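Local coordinates for protein putative O-acetylhomoserine (Thiol)-lyase (Campylobacter jejuni, PDB 4OC9) that probably transfers the aminocarboxypropyl group of O-acetylhomoserine to a sulfur nucleophile, using pyridoxal 5'-phosphate as its cofactor, at residues I79-S83 against G271-A275; N71-G75 against P187-F193; Y235-N239 against I257-R261; L225-K230 against L253-F258; T31-F35 against G51-S55. Numbering follows the deposited sequence.

In the fold
How a PLP-dependent subunit is tied together can be read along its chain. Interaction 5 comes first, closing a short loop that contains helix 38-45. Next, 71-75 and 79-83 open two long loops that cross: interaction 2 closes at 187-193, joining the end of helix 60-73 to the approach to strand 199-203, whereas interaction 1 closes only at 271-275, after helix 257-270. Within the span of interaction 1 lie interactions 4 and 3, opened at 225-230 and 235-239; both end at the start of helix 257-270 and share Ile257 and Phe258. Ser259 of interaction 3 packs on Ile79 of interaction 1, whose Ser273 makes a weak hydrogen bond to Ser55 of interaction 5.

Interaction 1. Residues I79-S83 against G271-A275; sequences IPVAS and GASLA
A link between two helices can be pinned to a strand end by a single backbone bond. Residues 79-81 are extended, the chain bends at Ala82 (phi/psi -57/-28), and Ser83 N-caps helix 84-93. In the second segment, Gly271 leaves helix 257-270 with positive phi (60/40). Ala272 (-90/62) centres an inverse gamma turn whose Ser273 N to Gly271 O bond is weak. Ala272 O accepts a hydrogen bond from Ala82 N at 2.8 Å. The CA-to-CB bond of Ser273 points away, and Ser273 O rests 3.4 Å from Ala82 CB. Leu274, rotamer t,p, points toward 79-83: CD2 is 3.6 Å from Pro80 CB, CA 4.1 Å from Ala82 CA, and a water accepts a hydrogen bond from Leu274 N (2.7 Å) and donates to Pro80 O (3.0 Å). Ala275 occupies the N-cap position of helix 276-309. Ser83 OG also hydrogen-bonds Gly271 O of the second subunit across the interface at the end of strand 77-81, outermost within this chain in the seven-stranded sheet characteristic of fold-type I PLP enzymes.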
# COMPACT_ATOMS: atom_id res chain seq x y z
N ILE D 79 -15.68 -15.78 0.53
CA ILE D 79 -15.33 -14.93 -0.60
C ILE D 79 -15.37 -13.46 -0.31
O ILE D 79 -16.44 -12.90 -0.09
CB ILE D 79 -16.28 -15.19 -1.79
CG1 ILE D 79 -15.98 -16.57 -2.36
CG2 ILE D 79 -16.05 -14.17 -2.90
CD1 ILE D 79 -16.91 -17.00 -3.45
N PRO D 80 -14.20 -12.82 -0.32
CA PRO D 80 -14.16 -11.40 -0.08
C PRO D 80 -14.51 -10.62 -1.32
O PRO D 80 -14.14 -11.01 -2.43
CB PRO D 80 -12.69 -11.16 0.31
CG PRO D 80 -12.21 -12.49 0.76
CD PRO D 80 -12.86 -13.42 -0.22
N VAL D 81 -15.18 -9.52 -1.09
CA VAL D 81 -15.62 -8.63 -2.12
C VAL D 81 -15.32 -7.19 -1.74
O VAL D 81 -14.88 -6.92 -0.63
CB VAL D 81 -17.10 -8.87 -2.46
CG1 VAL D 81 -17.25 -10.24 -3.05
CG2 VAL D 81 -17.97 -8.73 -1.24
N ALA D 82 -15.56 -6.25 -2.66
CA ALA D 82 -15.22 -4.82 -2.43
C ALA D 82 -15.81 -4.12 -1.22
O ALA D 82 -15.26 -3.14 -0.77
CB ALA D 82 -15.49 -4.02 -3.67
N SER D 83 -16.97 -4.56 -0.78
CA SER D 83 -17.61 -3.94 0.36
C SER D 83 -18.69 -4.81 0.92
O SER D 83 -19.09 -5.77 0.32
CB SER D 83 -18.25 -2.63 -0.04
OG SER D 83 -19.34 -2.85 -0.92
N GLY D 271 -18.01 -7.56 -11.19
CA GLY D 271 -16.74 -7.02 -10.72
C GLY D 271 -16.51 -6.20 -9.49
O GLY D 271 -15.73 -5.25 -9.54
N ALA D 272 -17.18 -6.55 -8.40
CA ALA D 272 -17.03 -5.84 -7.13
C ALA D 272 -15.90 -6.55 -6.37
O ALA D 272 -16.05 -7.07 -5.29
CB ALA D 272 -18.30 -5.87 -6.35
N SER D 273 -14.75 -6.51 -6.99
CA SER D 273 -13.56 -7.14 -6.49
C SER D 273 -12.82 -6.38 -5.39
O SER D 273 -12.73 -5.14 -5.35
CB SER D 273 -12.73 -7.54 -7.73
OG SER D 273 -11.52 -8.23 -7.49
N LEU D 274 -12.35 -7.15 -4.44
CA LEU D 274 -11.63 -6.58 -3.32
C LEU D 274 -10.15 -6.40 -3.70
O LEU D 274 -9.46 -7.37 -4.00
CB LEU D 274 -11.73 -7.48 -2.09
CG LEU D 274 -11.03 -6.94 -0.82
CD1 LEU D 274 -11.65 -5.62 -0.36
CD2 LEU D 274 -11.09 -7.94 0.33
N ALA D 275 -9.67 -5.17 -3.62
CA ALA D 275 -8.28 -4.88 -3.90
C ALA D 275 -7.34 -5.59 -2.90
O ALA D 275 -7.65 -5.74 -1.72
CB ALA D 275 -8.04 -3.39 -3.88
O HOH W 1 -12.79 -9.79 -4.87

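Interaction 2. Residues N71-G75 against P187-F193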
# COMPACT_ATOMS: atom_id res chain seq x y z
N ASN D 71 -12.99 -20.25 8.34
CA ASN D 71 -12.50 -21.06 9.45
C ASN D 71 -12.93 -20.52 10.79
O ASN D 71 -13.38 -21.29 11.63
CB ASN D 71 -10.97 -21.20 9.40
CG ASN D 71 -10.51 -21.97 8.20
OD1 ASN D 71 -11.32 -22.48 7.45
ND2 ASN D 71 -9.21 -22.03 7.98
N VAL D 72 -12.82 -19.21 11.00
CA VAL D 72 -13.24 -18.65 12.29
C VAL D 72 -14.75 -18.78 12.49
O VAL D 72 -15.18 -18.92 13.60
CB VAL D 72 -12.75 -17.21 12.59
CG1 VAL D 72 -11.24 -17.19 12.56
CG2 VAL D 72 -13.29 -16.21 11.59
N GLU D 73 -15.53 -18.71 11.42
CA GLU D 73 -17.00 -18.85 11.53
C GLU D 73 -17.45 -20.31 11.63
O GLU D 73 -18.58 -20.58 12.02
CB GLU D 73 -17.73 -18.20 10.36
CG GLU D 73 -17.84 -16.68 10.36
CD GLU D 73 -18.83 -16.12 11.38
OE1 GLU D 73 -19.13 -14.90 11.30
OE2 GLU D 73 -19.34 -16.87 12.24
N GLY D 74 -16.56 -21.26 11.32
CA GLY D 74 -16.90 -22.67 11.36
C GLY D 74 -17.63 -23.05 10.06
O GLY D 74 -18.37 -24.02 10.00
N GLY D 75 -17.43 -22.26 9.00
CA GLY D 75 -18.06 -22.50 7.71
C GLY D 75 -17.13 -23.23 6.77
O GLY D 75 -16.07 -23.66 7.16
N PRO D 187 -17.42 -12.91 14.33
CA PRO D 187 -17.43 -14.35 14.56
C PRO D 187 -16.94 -14.73 15.95
O PRO D 187 -17.16 -15.87 16.34
CB PRO D 187 -16.42 -14.87 13.53
CG PRO D 187 -16.31 -13.79 12.50
CD PRO D 187 -16.47 -12.52 13.27
N PHE D 188 -16.31 -13.81 16.66
CA PHE D 188 -15.81 -14.11 17.99
C PHE D 188 -16.82 -14.00 19.10
O PHE D 188 -16.56 -14.50 20.19
CB PHE D 188 -14.56 -13.31 18.33
CG PHE D 188 -13.41 -13.65 17.47
CD1 PHE D 188 -12.56 -14.66 17.83
CD2 PHE D 188 -13.20 -12.97 16.27
CE1 PHE D 188 -11.50 -14.99 17.02
CE2 PHE D 188 -12.14 -13.29 15.46
CZ PHE D 188 -11.29 -14.30 15.84
N LEU D 189 -17.95 -13.37 18.86
CA LEU D 189 -18.96 -13.28 19.91
C LEU D 189 -20.17 -14.12 19.60
O LEU D 189 -20.91 -14.50 20.48
CB LEU D 189 -19.39 -11.83 20.13
CG LEU D 189 -18.20 -10.90 20.48
CD1 LEU D 189 -18.69 -9.49 20.74
CD2 LEU D 189 -17.44 -11.42 21.69
N LEU D 190 -20.34 -14.46 18.32
CA LEU D 190 -21.47 -15.24 17.88
C LEU D 190 -21.16 -16.02 16.61
O LEU D 190 -20.58 -15.48 15.67
CB LEU D 190 -22.65 -14.29 17.64
CG LEU D 190 -23.94 -14.94 17.19
CD1 LEU D 190 -24.41 -15.92 18.25
CD2 LEU D 190 -24.99 -13.89 17.01
N GLN D 191 -21.62 -17.26 16.56
CA GLN D 191 -21.38 -18.12 15.40
C GLN D 191 -22.70 -18.56 14.78
O GLN D 191 -23.20 -19.62 15.08
CB GLN D 191 -20.60 -19.36 15.82
CG GLN D 191 -19.30 -19.13 16.59
CD GLN D 191 -19.47 -18.75 18.08
OE1 GLN D 191 -20.44 -19.15 18.76
NE2 GLN D 191 -18.50 -18.00 18.60
N PRO D 192 -23.28 -17.74 13.91
CA PRO D 192 -24.57 -18.12 13.33
C PRO D 192 -24.63 -19.51 12.73
O PRO D 192 -25.69 -20.16 12.79
CB PRO D 192 -24.81 -17.06 12.28
CG PRO D 192 -24.06 -15.87 12.78
CD PRO D 192 -22.83 -16.42 13.43
N PHE D 193 -23.54 -20.01 12.16
CA PHE D 193 -23.60 -21.36 11.59
C PHE D 193 -24.00 -22.43 12.61
O PHE D 193 -24.63 -23.43 12.25
CB PHE D 193 -22.33 -21.80 10.87
CG PHE D 193 -22.00 -20.96 9.68
CD1 PHE D 193 -22.98 -20.68 8.74
CD2 PHE D 193 -20.69 -20.62 9.41
CE1 PHE D 193 -22.69 -19.95 7.61
CE2 PHE D 193 -20.38 -19.93 8.25
CZ PHE D 193 -21.38 -19.58 7.35
O HOH W 2 -20.79 -19.27 12.55
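Glu73 shows how a buried carboxylate at a helix end can meet a loop through water and not by a direct hydrogen bond. It loses the most surface here: OE1 packs 3.3 Å from Pro187 CG while taking hydrogen bonds from His202 and Asn182, and OE2 accepts a hydrogen bond from a water at 2.8 Å. That water also donates to Glu73 O (2.6 Å) and accepts a hydrogen bond from Phe193 N (2.9 Å), bridging 71-75 and 187-193. Phe193, second in buried area, sets its ring edge 3.4 Å (CD2) from Glu73 O, and its CE2 lies 3.5 Å from Gly75 CA. A CB on Gly75 would clash with this ring. Gly74, at positive phi, is the C-prime residue of the Schellman motif ending the helix. At the other flank Pro187 CB meets Val72 CG2 at 3.9 Å. Helix 60-73 thus ends against the loop between strands 177-181 and 199-203: Glu73, Pro192 and Phe193 touch Ile200 of strand 199-203, Pro187 touches His202, and Phe188 reaches helix 276-309.

Interaction 3. Residues Y235-N239 against I257-R261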
# COMPACT_ATOMS: atom_id res chain seq x y z
N TYR D 235 -34.38 -23.37 -6.33
CA TYR D 235 -33.18 -22.78 -6.89
C TYR D 235 -32.74 -23.40 -8.22
O TYR D 235 -31.79 -24.20 -8.28
CB TYR D 235 -32.04 -22.81 -5.87
CG TYR D 235 -32.42 -22.11 -4.60
CD1 TYR D 235 -32.50 -20.72 -4.55
CD2 TYR D 235 -32.72 -22.83 -3.44
CE1 TYR D 235 -32.87 -20.06 -3.40
CE2 TYR D 235 -33.10 -22.19 -2.28
CZ TYR D 235 -33.18 -20.80 -2.27
OH TYR D 235 -33.54 -20.13 -1.10
N LYS D 236 -33.40 -23.00 -9.29
CA LYS D 236 -33.06 -23.53 -10.63
C LYS D 236 -31.70 -23.11 -11.19
O LYS D 236 -31.07 -23.90 -11.89
CB LYS D 236 -34.22 -23.36 -11.60
CG LYS D 236 -35.33 -24.29 -11.14
CD LYS D 236 -36.61 -24.22 -11.92
CE LYS D 236 -37.62 -25.09 -11.18
NZ LYS D 236 -39.02 -24.99 -11.69
N ALA D 237 -31.20 -21.93 -10.80
CA ALA D 237 -29.89 -21.48 -11.28
C ALA D 237 -28.80 -22.48 -10.91
O ALA D 237 -27.81 -22.63 -11.61
CB ALA D 237 -29.57 -20.12 -10.72
N PHE D 238 -29.00 -23.21 -9.82
CA PHE D 238 -28.01 -24.22 -9.38
C PHE D 238 -28.32 -25.66 -9.86
O PHE D 238 -27.63 -26.61 -9.50
CB PHE D 238 -27.92 -24.22 -7.84
CG PHE D 238 -27.41 -22.93 -7.26
CD1 PHE D 238 -26.04 -22.72 -7.11
CD2 PHE D 238 -28.28 -21.92 -6.91
CE1 PHE D 238 -25.55 -21.53 -6.60
CE2 PHE D 238 -27.79 -20.71 -6.40
CZ PHE D 238 -26.43 -20.53 -6.24
N ASN D 239 -29.32 -25.79 -10.72
CA ASN D 239 -29.75 -27.10 -11.23
C ASN D 239 -30.12 -27.14 -12.69
O ASN D 239 -30.87 -28.01 -13.11
CB ASN D 239 -30.97 -27.53 -10.39
CG ASN D 239 -30.62 -27.74 -8.93
OD1 ASN D 239 -29.92 -28.70 -8.60
ND2 ASN D 239 -31.16 -26.90 -8.05
N ILE D 257 -20.93 -24.90 -4.45
CA ILE D 257 -21.53 -24.25 -5.61
C ILE D 257 -22.03 -22.82 -5.40
O ILE D 257 -22.07 -22.05 -6.35
CB ILE D 257 -22.62 -25.13 -6.28
CG1 ILE D 257 -23.87 -25.24 -5.42
CG2 ILE D 257 -22.03 -26.50 -6.61
CD1 ILE D 257 -24.96 -26.06 -6.09
N PHE D 258 -22.40 -22.48 -4.17
CA PHE D 258 -22.88 -21.12 -3.89
C PHE D 258 -21.71 -20.15 -4.13
O PHE D 258 -21.84 -19.16 -4.86
CB PHE D 258 -23.40 -20.99 -2.46
CG PHE D 258 -23.82 -19.60 -2.09
CD1 PHE D 258 -22.87 -18.66 -1.61
CD2 PHE D 258 -25.14 -19.22 -2.14
CE1 PHE D 258 -23.26 -17.39 -1.22
CE2 PHE D 258 -25.53 -17.93 -1.76
CZ PHE D 258 -24.59 -17.02 -1.30
N SER D 259 -20.56 -20.49 -3.54
CA SER D 259 -19.35 -19.67 -3.68
C SER D 259 -18.85 -19.68 -5.14
O SER D 259 -18.41 -18.66 -5.66
CB SER D 259 -18.26 -20.13 -2.71
OG SER D 259 -18.69 -19.96 -1.37
N ILE D 260 -18.93 -20.85 -5.78
CA ILE D 260 -18.49 -20.96 -7.16
C ILE D 260 -19.27 -20.02 -8.04
O ILE D 260 -18.70 -19.33 -8.88
CB ILE D 260 -18.63 -22.39 -7.72
CG1 ILE D 260 -17.62 -23.34 -7.05
CG2 ILE D 260 -18.40 -22.43 -9.21
CD1 ILE D 260 -16.14 -22.97 -7.21
N ARG D 261 -20.58 -19.94 -7.84
CA ARG D 261 -21.36 -19.06 -8.68
C ARG D 261 -20.96 -17.61 -8.42
O ARG D 261 -20.86 -16.82 -9.33
CB ARG D 261 -22.88 -19.33 -8.60
CG ARG D 261 -23.58 -18.65 -9.77
CD ARG D 261 -25.00 -19.12 -10.15
NE ARG D 261 -26.09 -18.47 -9.48
CZ ARG D 261 -26.92 -17.57 -10.01
NH1 ARG D 261 -26.93 -17.22 -11.30
NH2 ARG D 261 -27.85 -17.08 -9.23
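Phe238 slides its ring alongside the first turn of a helix, overlapping Ile257, Phe258 and Arg261. The CA-to-CB bond of Phe238 points sideways, and chi1 m carries the ring to the helix: the edge carbon CE1 is 3.5 Å from Ile257 O, CD1 is 3.7 Å from Ile257 CD1, and CE1 lies 3.8 Å from Phe258 CA. Farther along, Phe238 CZ approaches Arg261 NE to 3.9 Å near the plane of the guanidinium, and Ala237 CB sits over one face of that group, 3.7 Å from Arg261 CZ. The guanidinium therefore lies against apolar atoms, while its NH2 finds a polar partner in Asn94 O. No hydrogen bond crosses between 235-239 and 257-261, an example of a loop held to a helix by van der Waals contact. The loop itself is folded by local bonds: Asn239 N donates to Lys236 O (2.8 Å) and Asn239 ND2 to Tyr235 O (2.8 Å). Asn239 also binds Leu229 O at the end of helix 225-229, whose Leu229 side chain meets Tyr235, Phe238 and Phe258; Ser259 of helix 257-270 packs instead on Phe77 and Ile79 of strand 77-81.

Interaction 4. Residues L225-K230 against L253-F258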
# COMPACT_ATOMS: atom_id res chain seq x y z
N LEU D 225 -23.77 -26.83 2.36
CA LEU D 225 -24.85 -26.02 1.78
C LEU D 225 -25.39 -26.62 0.44
O LEU D 225 -26.53 -26.32 0.03
CB LEU D 225 -24.38 -24.59 1.55
CG LEU D 225 -25.40 -23.61 0.96
CD1 LEU D 225 -26.65 -23.56 1.82
CD2 LEU D 225 -24.78 -22.24 0.84
N ASN D 226 -24.56 -27.39 -0.27
CA ASN D 226 -24.99 -28.02 -1.53
C ASN D 226 -26.24 -28.85 -1.31
O ASN D 226 -27.16 -28.85 -2.15
CB ASN D 226 -23.89 -28.93 -2.10
CG ASN D 226 -22.71 -28.16 -2.67
OD1 ASN D 226 -22.80 -26.97 -2.97
ND2 ASN D 226 -21.65 -28.87 -2.93
N ASP D 227 -26.30 -29.54 -0.16
CA ASP D 227 -27.47 -30.36 0.21
C ASP D 227 -28.77 -29.58 0.04
O ASP D 227 -29.77 -30.10 -0.42
CB ASP D 227 -27.37 -30.85 1.67
CG ASP D 227 -26.16 -31.73 1.92
OD1 ASP D 227 -25.45 -32.05 0.95
OD2 ASP D 227 -25.91 -32.11 3.08
N LEU D 228 -28.75 -28.31 0.42
CA LEU D 228 -29.94 -27.44 0.31
C LEU D 228 -30.18 -26.84 -1.07
O LEU D 228 -31.32 -26.55 -1.44
CB LEU D 228 -29.81 -26.29 1.33
CG LEU D 228 -30.91 -25.22 1.38
CD1 LEU D 228 -32.28 -25.84 1.66
CD2 LEU D 228 -30.60 -24.19 2.45
N LEU D 229 -29.11 -26.61 -1.83
CA LEU D 229 -29.23 -26.03 -3.18
C LEU D 229 -29.44 -27.04 -4.27
O LEU D 229 -30.22 -26.81 -5.20
CB LEU D 229 -28.02 -25.15 -3.50
CG LEU D 229 -27.86 -23.88 -2.66
CD1 LEU D 229 -26.56 -23.17 -2.98
CD2 LEU D 229 -29.04 -22.93 -2.86
N LYS D 230 -28.72 -28.15 -4.20
CA LYS D 230 -28.86 -29.20 -5.21
C LYS D 230 -30.22 -29.89 -5.11
O LYS D 230 -30.69 -30.19 -4.03
CB LYS D 230 -27.73 -30.23 -5.10
CG LYS D 230 -26.37 -29.74 -5.56
CD LYS D 230 -25.34 -30.84 -5.40
CE LYS D 230 -23.99 -30.43 -5.93
NZ LYS D 230 -22.91 -31.42 -5.70
N LEU D 253 -21.29 -30.46 -9.68
CA LEU D 253 -19.99 -30.21 -9.06
C LEU D 253 -19.82 -30.60 -7.63
O LEU D 253 -20.70 -30.40 -6.82
CB LEU D 253 -19.66 -28.70 -9.17
CG LEU D 253 -19.65 -28.05 -10.56
CD1 LEU D 253 -19.44 -26.55 -10.43
CD2 LEU D 253 -18.60 -28.68 -11.46
N ASP D 254 -18.64 -31.12 -7.33
CA ASP D 254 -18.32 -31.50 -5.98
C ASP D 254 -17.47 -30.33 -5.41
O ASP D 254 -16.27 -30.46 -5.14
CB ASP D 254 -17.59 -32.83 -5.97
CG ASP D 254 -17.35 -33.36 -4.57
OD1 ASP D 254 -17.93 -32.83 -3.59
OD2 ASP D 254 -16.59 -34.33 -4.44
N LEU D 255 -18.13 -29.18 -5.27
CA LEU D 255 -17.52 -27.94 -4.77
C LEU D 255 -18.60 -27.08 -4.17
O LEU D 255 -19.76 -27.27 -4.48
CB LEU D 255 -16.95 -27.13 -5.94
CG LEU D 255 -15.82 -27.68 -6.79
CD1 LEU D 255 -15.58 -26.74 -7.96
CD2 LEU D 255 -14.57 -27.88 -5.96
N PRO D 256 -18.22 -26.12 -3.33
CA PRO D 256 -19.25 -25.25 -2.74
C PRO D 256 -19.81 -24.44 -3.90
O PRO D 256 -19.25 -23.41 -4.28
CB PRO D 256 -18.47 -24.38 -1.75
CG PRO D 256 -17.06 -24.44 -2.22
CD PRO D 256 -16.88 -25.79 -2.83
N ILE D 257 -20.93 -24.90 -4.45
CA ILE D 257 -21.53 -24.25 -5.61
C ILE D 257 -22.03 -22.82 -5.40
O ILE D 257 -22.07 -22.05 -6.35
CB ILE D 257 -22.62 -25.13 -6.28
CG1 ILE D 257 -23.87 -25.24 -5.42
CG2 ILE D 257 -22.03 -26.50 -6.61
CD1 ILE D 257 -24.96 -26.06 -6.09
N PHE D 258 -22.40 -22.48 -4.17
CA PHE D 258 -22.88 -21.12 -3.89
C PHE D 258 -21.71 -20.15 -4.13
O PHE D 258 -21.84 -19.16 -4.86
CB PHE D 258 -23.40 -20.99 -2.46
CG PHE D 258 -23.82 -19.60 -2.09
CD1 PHE D 258 -22.87 -18.66 -1.61
CD2 PHE D 258 -25.14 -19.22 -2.14
CE1 PHE D 258 -23.26 -17.39 -1.22
CE2 PHE D 258 -25.53 -17.93 -1.76
CZ PHE D 258 -24.59 -17.02 -1.30
O HOH W 3 -22.73 -24.46 -1.84
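Lys230 is the first residue past helix 225-229, yet its N still reaches Asn226 O at 2.7 Å, and the facing chain, kinked at Asp254, leads from Leu253 through Leu255 to Pro256, the N-cap position of helix 257-270. The backbones come nearest at Asn226 and Pro256, 6.5 Å between CA atoms, so side chains span the gap. Asn226 does so with both ends of its amide: OD1 accepts a hydrogen bond from Ile257 N at 3.2 Å and ND2 donates to Leu255 O at 2.9 Å. A water donating to Asn226 OD1 (2.8 Å) accepts a hydrogen bond from Phe258 N (3.1 Å). Lys230, trans from chi2 to chi4, adds a bond from NZ to Leu253 O, 2.7 Å. Leu225 CD2 and Leu229 CD1 pack on Phe258 CB at 3.8 and 3.9 Å. An asparagine side chain that accepts from the first amide of a helix and donates to a carbonyl just before it here joins two helices beside strands 199-203 and 217-221 of the large PLP-domain sheet.

Interaction 5. Residues T31-F35 against G51-S55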
# COMPACT_ATOMS: atom_id res chain seq x y z
N THR D 31 -2.72 -8.26 -11.14
CA THR D 31 -3.98 -8.62 -11.79
C THR D 31 -3.95 -9.90 -12.55
O THR D 31 -4.99 -10.56 -12.65
CB THR D 31 -4.46 -7.53 -12.76
OG1 THR D 31 -3.42 -7.22 -13.70
CG2 THR D 31 -4.79 -6.27 -12.01
N ALA D 32 -2.78 -10.28 -13.08
CA ALA D 32 -2.70 -11.51 -13.88
C ALA D 32 -1.63 -12.48 -13.45
O ALA D 32 -0.71 -12.13 -12.74
CB ALA D 32 -2.55 -11.17 -15.35
N TYR D 33 -1.76 -13.69 -13.96
CA TYR D 33 -0.86 -14.77 -13.63
C TYR D 33 -0.30 -15.49 -14.86
O TYR D 33 -0.96 -15.62 -15.88
CB TYR D 33 -1.66 -15.74 -12.73
CG TYR D 33 -2.27 -14.98 -11.58
CD1 TYR D 33 -3.51 -14.36 -11.71
CD2 TYR D 33 -1.56 -14.79 -10.38
CE1 TYR D 33 -4.05 -13.62 -10.66
CE2 TYR D 33 -2.10 -14.06 -9.34
CZ TYR D 33 -3.33 -13.48 -9.48
OH TYR D 33 -3.85 -12.71 -8.46
N ASN D 34 0.93 -15.96 -14.74
CA ASN D 34 1.60 -16.64 -15.82
C ASN D 34 1.24 -18.12 -15.83
O ASN D 34 1.70 -18.87 -14.97
CB ASN D 34 3.11 -16.48 -15.65
CG ASN D 34 3.93 -17.07 -16.80
OD1 ASN D 34 5.08 -17.37 -16.60
ND2 ASN D 34 3.35 -17.22 -17.99
N PHE D 35 0.39 -18.53 -16.78
CA PHE D 35 0.02 -19.93 -16.87
C PHE D 35 1.26 -20.65 -17.34
O PHE D 35 2.01 -20.13 -18.16
CB PHE D 35 -1.10 -20.16 -17.86
CG PHE D 35 -2.31 -19.33 -17.58
CD1 PHE D 35 -3.11 -19.61 -16.47
CD2 PHE D 35 -2.67 -18.31 -18.41
CE1 PHE D 35 -4.21 -18.85 -16.18
CE2 PHE D 35 -3.79 -17.55 -18.13
CZ PHE D 35 -4.56 -17.82 -17.03
N GLY D 51 -7.57 -22.69 -9.84
CA GLY D 51 -6.32 -21.94 -9.77
C GLY D 51 -6.44 -20.49 -10.19
O GLY D 51 -7.51 -20.02 -10.59
N ASN D 52 -5.31 -19.81 -10.13
CA ASN D 52 -5.25 -18.39 -10.49
C ASN D 52 -5.46 -18.13 -11.94
O ASN D 52 -4.90 -18.82 -12.81
CB ASN D 52 -3.89 -17.82 -10.11
CG ASN D 52 -3.61 -17.91 -8.64
OD1 ASN D 52 -4.53 -18.08 -7.84
ND2 ASN D 52 -2.35 -17.77 -8.27
N ILE D 53 -6.27 -17.11 -12.20
CA ILE D 53 -6.59 -16.70 -13.57
C ILE D 53 -6.45 -15.19 -13.77
O ILE D 53 -5.63 -14.74 -14.57
CB ILE D 53 -8.04 -17.06 -13.92
CG1 ILE D 53 -8.24 -18.56 -13.92
CG2 ILE D 53 -8.38 -16.51 -15.30
CD1 ILE D 53 -9.69 -19.01 -14.19
N TYR D 54 -7.24 -14.43 -13.02
CA TYR D 54 -7.27 -12.99 -13.10
C TYR D 54 -7.86 -12.48 -11.81
O TYR D 54 -8.88 -13.00 -11.34
CB TYR D 54 -8.13 -12.58 -14.29
CG TYR D 54 -8.15 -11.10 -14.57
CD1 TYR D 54 -7.03 -10.46 -15.12
CD2 TYR D 54 -9.31 -10.36 -14.41
CE1 TYR D 54 -7.04 -9.11 -15.43
CE2 TYR D 54 -9.33 -9.01 -14.70
CZ TYR D 54 -8.19 -8.40 -15.22
OH TYR D 54 -8.23 -7.05 -15.52
N SER D 55 -7.22 -11.45 -11.25
CA SER D 55 -7.62 -10.87 -9.95
C SER D 55 -9.04 -10.38 -9.78
O SER D 55 -9.50 -10.23 -8.65
CB SER D 55 -6.60 -9.86 -9.42
OG SER D 55 -5.40 -10.53 -9.18
O HOH W 4 -4.97 -5.79 -15.56
O HOH W 5 -3.39 -14.79 -16.26
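Three aromatic side chains make much of the contact between these two loop segments, which run in nearly opposite directions (161°). Tyr33 (chi1 m, chi2 87°) points at 51-55 and lays one ring face over Asn52 CB, a CH-pi contact 3.8 Å from the centroid and 18° off the normal. Its OH donates to Ser55 OG at 2.8 Å; the serine, also m, is bonded in addition to Asn30 O. Phe35 (m, chi2 -71°) brings CE1 to 3.4 Å from Asn52 O and CZ to 4.4 Å from Ile53 CG2. Tyr54 instead adopts chi1 t, which turns its ring along Thr31, with CD1 3.2 Å from Thr31 O. Backbone ties are few: Ser55 N donates to Thr31 O at 2.8 Å, and a water donates to both Tyr33 O (2.6 Å) and Ile53 O (2.8 Å). Asn52 ND2 bonds Gln20 of the third subunit. Tyr54 OH hydrogen-bonds the pyridoxyl-lysine side chain and Ser205 of the second subunit: a tyrosine lent across the interface to a neighbour's cofactor site, as in other PLP enzymes of the trans-sulfuration family.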